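Local coordinates for formyltransferase (Francisella tularensis subsp. tularensis, PDB 4NV1), which belongs to the N-formyltransferase family, with a formyl transferase fold followed by a C-terminal dimerization domain, at residues 107-121 with 133-147. Numbering follows the deposited sequence.
Sequences QVFSIINKLPIGATI and IIIQEEVEVNSFENS. With 0FX (dTDP-4-amino-4,6-dideoxyglucose), chain I.
Gln107 meets Ser147 through its amide. NE2 donates to Ser147 OG (2.8 Å), which lies close to the amide plane, and to O3 of dTDP-4-amino-4,6-dideoxyglucose (2.9 Å, nearly straight). The side chain bends at chi2 (-69°), and these two bonds fix the rotation of the amide. Ser147 OG is also bonded to His217, another residue of the ligand pocket. One helical turn on, Ile111 lays CD1 against the backbone at Asn146 and Ser147. The side chains of Ile111 and Val141 cross at about a right angle, CG1 touching CG1. Val141 CG2 takes Ile117 CG2 (3.7 Å). A water accepts from Ile117 N (2.9 Å) and also bonds Val139 O and Glu138 OE2, bridging the segments. At Gly118 the two strands come close, with a CA-H...O contact from Gly118 CA to Glu137 O (3.2 Å). Ala119 and Glu137 form a hydrogen-bonded pair. Thr120 and Gln136 run side by side, and Gln136 NE2 donates to Thr120 OG1 (3.0 Å), which also bonds Gly96 and Asn98. Ile121 CD1 touches Ile135 CG2 (3.6 Å), and Ile121 O accepts from Ile134 N and, weakly, from Ile135 N. At the opposite end from here, helix 106-113 and Ser147 bring Gln107 to the ligand pocket. Ile134 and Ile135, both facing Ile121, form a classic beta bulge within the antiparallel hairpin 117-123/133-139, whose second strand is outermost in this chain's mixed sheet.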
# COMPACT_ATOMS: atom_id res chain seq x y z
N GLN A 107 -12.98 -12.84 8.09
CA GLN A 107 -11.93 -12.90 7.09
C GLN A 107 -10.58 -12.31 7.57
O GLN A 107 -9.51 -12.84 7.27
CB GLN A 107 -12.33 -12.41 5.69
CG GLN A 107 -12.26 -10.89 5.48
CD GLN A 107 -13.30 -10.18 6.26
OE1 GLN A 107 -14.20 -10.81 6.83
NE2 GLN A 107 -13.25 -8.85 6.25
N VAL A 108 -10.63 -11.27 8.40
CA VAL A 108 -9.40 -10.73 8.94
C VAL A 108 -8.71 -11.80 9.76
O VAL A 108 -7.54 -12.13 9.52
CB VAL A 108 -9.63 -9.49 9.79
CG1 VAL A 108 -8.31 -9.04 10.39
CG2 VAL A 108 -10.25 -8.36 8.98
N PHE A 109 -9.42 -12.36 10.71
CA PHE A 109 -8.88 -13.43 11.57
C PHE A 109 -8.43 -14.63 10.73
O PHE A 109 -7.45 -15.23 11.08
CB PHE A 109 -9.90 -13.83 12.67
CG PHE A 109 -9.96 -12.83 13.76
CD1 PHE A 109 -10.82 -11.77 13.70
CD2 PHE A 109 -9.08 -12.93 14.82
CE1 PHE A 109 -10.80 -10.81 14.69
CE2 PHE A 109 -9.03 -11.96 15.78
CZ PHE A 109 -9.94 -10.93 15.74
N SER A 110 -9.07 -14.95 9.62
CA SER A 110 -8.67 -16.11 8.84
C SER A 110 -7.35 -15.84 8.15
O SER A 110 -6.49 -16.73 8.05
CB SER A 110 -9.75 -16.64 7.86
OG SER A 110 -10.81 -17.40 8.44
N ILE A 111 -7.13 -14.60 7.73
CA ILE A 111 -5.92 -14.31 6.99
C ILE A 111 -4.75 -14.49 7.91
O ILE A 111 -3.65 -14.95 7.51
CB ILE A 111 -5.95 -12.88 6.33
CG1 ILE A 111 -6.83 -12.85 5.09
CG2 ILE A 111 -4.54 -12.53 5.85
CD1 ILE A 111 -7.29 -11.45 4.67
N ILE A 112 -4.96 -14.10 9.15
CA ILE A 112 -3.95 -14.29 10.17
C ILE A 112 -3.79 -15.68 10.76
O ILE A 112 -2.66 -16.18 10.86
CB ILE A 112 -4.16 -13.29 11.32
CG1 ILE A 112 -3.96 -11.85 10.78
CG2 ILE A 112 -3.25 -13.60 12.51
CD1 ILE A 112 -4.56 -10.75 11.66
N ASN A 113 -4.88 -16.26 11.24
CA ASN A 113 -4.80 -17.53 11.95
C ASN A 113 -5.01 -18.77 11.13
O ASN A 113 -4.93 -19.81 11.65
CB ASN A 113 -5.70 -17.48 13.18
CG ASN A 113 -7.19 -17.53 12.88
OD1 ASN A 113 -7.65 -18.08 11.88
ND2 ASN A 113 -7.95 -16.99 13.79
N LYS A 114 -5.24 -18.65 9.83
CA LYS A 114 -5.44 -19.70 8.88
C LYS A 114 -6.60 -20.67 9.08
O LYS A 114 -6.67 -21.57 8.28
CB LYS A 114 -4.17 -20.52 8.59
CG LYS A 114 -2.89 -19.70 8.65
CD LYS A 114 -2.97 -18.61 7.58
CE LYS A 114 -1.70 -17.77 7.52
NZ LYS A 114 -1.86 -16.91 6.29
N LEU A 115 -7.51 -20.46 10.03
CA LEU A 115 -8.79 -21.19 9.99
C LEU A 115 -9.57 -20.93 8.70
O LEU A 115 -9.51 -19.82 8.15
CB LEU A 115 -9.58 -20.85 11.24
CG LEU A 115 -8.84 -21.35 12.51
CD1 LEU A 115 -9.69 -21.09 13.74
CD2 LEU A 115 -8.47 -22.84 12.45
N PRO A 116 -10.26 -21.94 8.15
CA PRO A 116 -11.12 -21.68 7.00
C PRO A 116 -11.99 -20.42 7.09
O PRO A 116 -12.47 -20.04 8.15
CB PRO A 116 -12.06 -22.88 7.01
CG PRO A 116 -11.16 -23.97 7.43
CD PRO A 116 -10.48 -23.31 8.61
N ILE A 117 -12.30 -19.89 5.93
CA ILE A 117 -13.18 -18.73 5.79
C ILE A 117 -14.03 -19.08 4.59
O ILE A 117 -13.63 -19.81 3.68
CB ILE A 117 -12.33 -17.44 5.52
CG1 ILE A 117 -13.21 -16.21 5.31
CG2 ILE A 117 -11.55 -17.63 4.23
CD1 ILE A 117 -13.94 -15.78 6.54
N GLY A 118 -15.23 -18.54 4.57
CA GLY A 118 -16.18 -18.87 3.51
C GLY A 118 -17.48 -18.21 3.88
O GLY A 118 -17.46 -17.11 4.56
N ALA A 119 -18.58 -18.79 3.41
CA ALA A 119 -19.92 -18.27 3.73
C ALA A 119 -20.87 -19.37 4.21
O ALA A 119 -20.78 -20.45 3.71
CB ALA A 119 -20.54 -17.60 2.50
N THR A 120 -21.73 -19.05 5.16
CA THR A 120 -22.65 -19.94 5.76
C THR A 120 -24.04 -19.31 5.79
O THR A 120 -24.18 -18.09 6.06
CB THR A 120 -22.26 -20.16 7.22
OG1 THR A 120 -20.93 -20.65 7.31
CG2 THR A 120 -23.20 -21.20 7.91
N ILE A 121 -25.03 -20.15 5.48
CA ILE A 121 -26.45 -19.90 5.77
C ILE A 121 -26.93 -20.90 6.77
O ILE A 121 -26.76 -22.13 6.61
CB ILE A 121 -27.30 -20.04 4.52
CG1 ILE A 121 -26.77 -19.15 3.42
CG2 ILE A 121 -28.76 -19.73 4.86
CD1 ILE A 121 -27.32 -19.40 2.05
N ILE A 133 -26.87 -25.64 10.19
CA ILE A 133 -26.41 -25.19 8.91
C ILE A 133 -27.20 -25.75 7.74
O ILE A 133 -27.42 -26.95 7.54
CB ILE A 133 -24.92 -25.57 8.66
CG1 ILE A 133 -24.06 -24.95 9.74
CG2 ILE A 133 -24.49 -25.07 7.29
CD1 ILE A 133 -22.63 -25.46 9.75
N ILE A 134 -27.56 -24.85 6.85
CA ILE A 134 -28.34 -25.23 5.71
C ILE A 134 -27.46 -25.49 4.55
O ILE A 134 -27.67 -26.45 3.77
CB ILE A 134 -29.26 -24.09 5.32
CG1 ILE A 134 -30.25 -23.81 6.46
CG2 ILE A 134 -29.83 -24.32 3.97
CD1 ILE A 134 -31.22 -22.70 6.18
N ILE A 135 -26.53 -24.56 4.35
CA ILE A 135 -25.57 -24.65 3.29
C ILE A 135 -24.36 -23.73 3.62
O ILE A 135 -24.54 -22.61 4.15
CB ILE A 135 -26.16 -24.35 1.93
CG1 ILE A 135 -25.25 -24.91 0.85
CG2 ILE A 135 -26.38 -22.86 1.61
CD1 ILE A 135 -25.53 -24.53 -0.59
N GLN A 136 -23.14 -24.21 3.34
CA GLN A 136 -21.96 -23.35 3.51
C GLN A 136 -20.88 -23.79 2.56
O GLN A 136 -20.83 -24.96 2.14
CB GLN A 136 -21.45 -23.41 4.92
CG GLN A 136 -20.78 -24.74 5.25
CD GLN A 136 -20.36 -24.76 6.67
OE1 GLN A 136 -20.07 -25.82 7.18
NE2 GLN A 136 -20.32 -23.60 7.36
N GLU A 137 -20.00 -22.85 2.22
CA GLU A 137 -18.88 -23.20 1.34
C GLU A 137 -17.62 -22.41 1.67
O GLU A 137 -17.62 -21.16 1.84
CB GLU A 137 -19.30 -23.08 -0.12
CG GLU A 137 -18.29 -23.67 -1.08
CD GLU A 137 -18.63 -23.39 -2.53
OE1 GLU A 137 -19.81 -23.10 -2.86
OE2 GLU A 137 -17.72 -23.47 -3.38
N GLU A 138 -16.52 -23.15 1.80
CA GLU A 138 -15.20 -22.46 1.94
C GLU A 138 -14.77 -21.62 0.74
O GLU A 138 -15.21 -21.86 -0.39
CB GLU A 138 -14.09 -23.46 2.28
CG GLU A 138 -12.72 -22.90 2.53
CD GLU A 138 -11.79 -23.96 3.12
OE1 GLU A 138 -12.15 -25.12 3.30
OE2 GLU A 138 -10.65 -23.65 3.44
N VAL A 139 -14.00 -20.56 1.01
CA VAL A 139 -13.40 -19.69 0.00
C VAL A 139 -11.89 -19.67 0.20
O VAL A 139 -11.41 -19.69 1.35
CB VAL A 139 -14.00 -18.26 0.22
CG1 VAL A 139 -13.17 -17.18 -0.40
CG2 VAL A 139 -15.45 -18.21 -0.28
N GLU A 140 -11.14 -19.64 -0.90
CA GLU A 140 -9.66 -19.66 -0.88
C GLU A 140 -9.12 -18.28 -0.49
O GLU A 140 -9.66 -17.23 -0.93
CB GLU A 140 -9.10 -19.87 -2.30
CG GLU A 140 -9.21 -21.28 -2.86
CD GLU A 140 -8.28 -21.53 -4.04
OE1 GLU A 140 -8.31 -20.72 -5.01
OE2 GLU A 140 -7.53 -22.54 -4.01
N VAL A 141 -8.09 -18.25 0.31
CA VAL A 141 -7.36 -17.01 0.54
C VAL A 141 -6.07 -17.10 -0.26
O VAL A 141 -5.17 -17.88 0.09
CB VAL A 141 -7.02 -16.83 2.00
CG1 VAL A 141 -6.25 -15.52 2.19
CG2 VAL A 141 -8.26 -16.84 2.85
N ASN A 142 -5.97 -16.33 -1.33
CA ASN A 142 -4.69 -16.25 -2.04
C ASN A 142 -3.64 -15.29 -1.48
O ASN A 142 -3.96 -14.33 -0.74
CB ASN A 142 -5.01 -15.93 -3.49
CG ASN A 142 -5.87 -17.01 -4.14
OD1 ASN A 142 -5.59 -18.19 -3.98
ND2 ASN A 142 -6.91 -16.62 -4.84
N SER A 143 -2.37 -15.48 -1.87
CA SER A 143 -1.24 -14.72 -1.28
C SER A 143 -1.38 -13.21 -1.47
O SER A 143 -0.92 -12.44 -0.63
CB SER A 143 0.08 -15.12 -1.90
OG SER A 143 0.01 -14.91 -3.30
N PHE A 144 -2.03 -12.83 -2.56
CA PHE A 144 -2.05 -11.48 -3.03
C PHE A 144 -3.32 -10.70 -2.62
O PHE A 144 -3.52 -9.58 -3.05
CB PHE A 144 -1.89 -11.50 -4.52
CG PHE A 144 -2.86 -12.38 -5.25
CD1 PHE A 144 -2.52 -13.68 -5.62
CD2 PHE A 144 -4.07 -11.87 -5.71
CE1 PHE A 144 -3.38 -14.48 -6.34
CE2 PHE A 144 -4.95 -12.67 -6.44
CZ PHE A 144 -4.61 -13.98 -6.74
N GLU A 145 -4.11 -11.24 -1.70
CA GLU A 145 -5.40 -10.70 -1.34
C GLU A 145 -5.33 -10.09 0.02
O GLU A 145 -4.56 -10.57 0.85
CB GLU A 145 -6.46 -11.82 -1.24
CG GLU A 145 -6.67 -12.48 -2.56
CD GLU A 145 -7.68 -13.61 -2.64
OE1 GLU A 145 -7.92 -14.25 -1.60
OE2 GLU A 145 -8.16 -13.85 -3.79
N ASN A 146 -6.11 -9.05 0.22
CA ASN A 146 -6.29 -8.45 1.51
C ASN A 146 -7.70 -8.73 2.08
O ASN A 146 -8.51 -9.44 1.47
CB ASN A 146 -6.01 -6.92 1.39
CG ASN A 146 -6.96 -6.23 0.43
OD1 ASN A 146 -8.08 -6.68 0.20
ND2 ASN A 146 -6.50 -5.13 -0.19
N SER A 147 -8.02 -8.13 3.22
CA SER A 147 -9.36 -8.25 3.78
C SER A 147 -10.45 -7.89 2.81
O SER A 147 -11.53 -8.52 2.84
CB SER A 147 -9.54 -7.53 5.12
OG SER A 147 -10.94 -7.37 5.49
O4P 0FX I . -20.48 -6.55 7.04
P2 0FX I . -21.20 -5.18 6.87
O3P 0FX I . -21.74 -4.58 5.59
O1G 0FX I . -21.80 -4.66 8.25
C1G 0FX I . -22.90 -5.30 8.85
C2G 0FX I . -22.99 -4.50 10.14
O2G 0FX I . -22.80 -3.10 9.91
C3G 0FX I . -21.96 -4.96 11.15
O3G 0FX I . -22.34 -4.24 12.35
C4G 0FX I . -22.03 -6.50 11.27
N4A 0FX I . -21.14 -7.03 12.29
C5G 0FX I . -21.76 -7.20 9.94
C6G 0FX I . -21.90 -8.72 10.07
O5G 0FX I . -22.72 -6.72 9.00
OPP 0FX I . -20.31 -3.86 6.83
P 0FX I . -19.07 -3.30 7.64
O1P 0FX I . -19.36 -2.78 9.03
O2P 0FX I . -18.61 -2.52 6.42
O5 0FX I . -17.91 -4.41 7.69
C5 0FX I . -17.46 -4.96 6.45
C4 0FX I . -15.97 -5.23 6.45
O4 0FX I . -15.27 -4.00 6.34
C3 0FX I . -15.41 -5.89 7.67
O3 0FX I . -15.34 -7.32 7.55
C2 0FX I . -13.95 -5.41 7.68
C1 0FX I . -14.06 -4.02 7.05
N11 0FX I . -13.92 -3.00 8.09
C61 0FX I . -15.02 -2.52 8.71
C51 0FX I . -14.89 -1.57 9.70
C5A 0FX I . -16.04 -0.98 10.50
C21 0FX I . -12.69 -2.55 8.41
O21 0FX I . -11.57 -2.98 7.78
N31 0FX I . -12.50 -1.59 9.32
C41 0FX I . -13.61 -1.12 9.94
O41 0FX I . -13.53 -0.21 10.90
O HOH W 1 -10.55 -20.70 3.72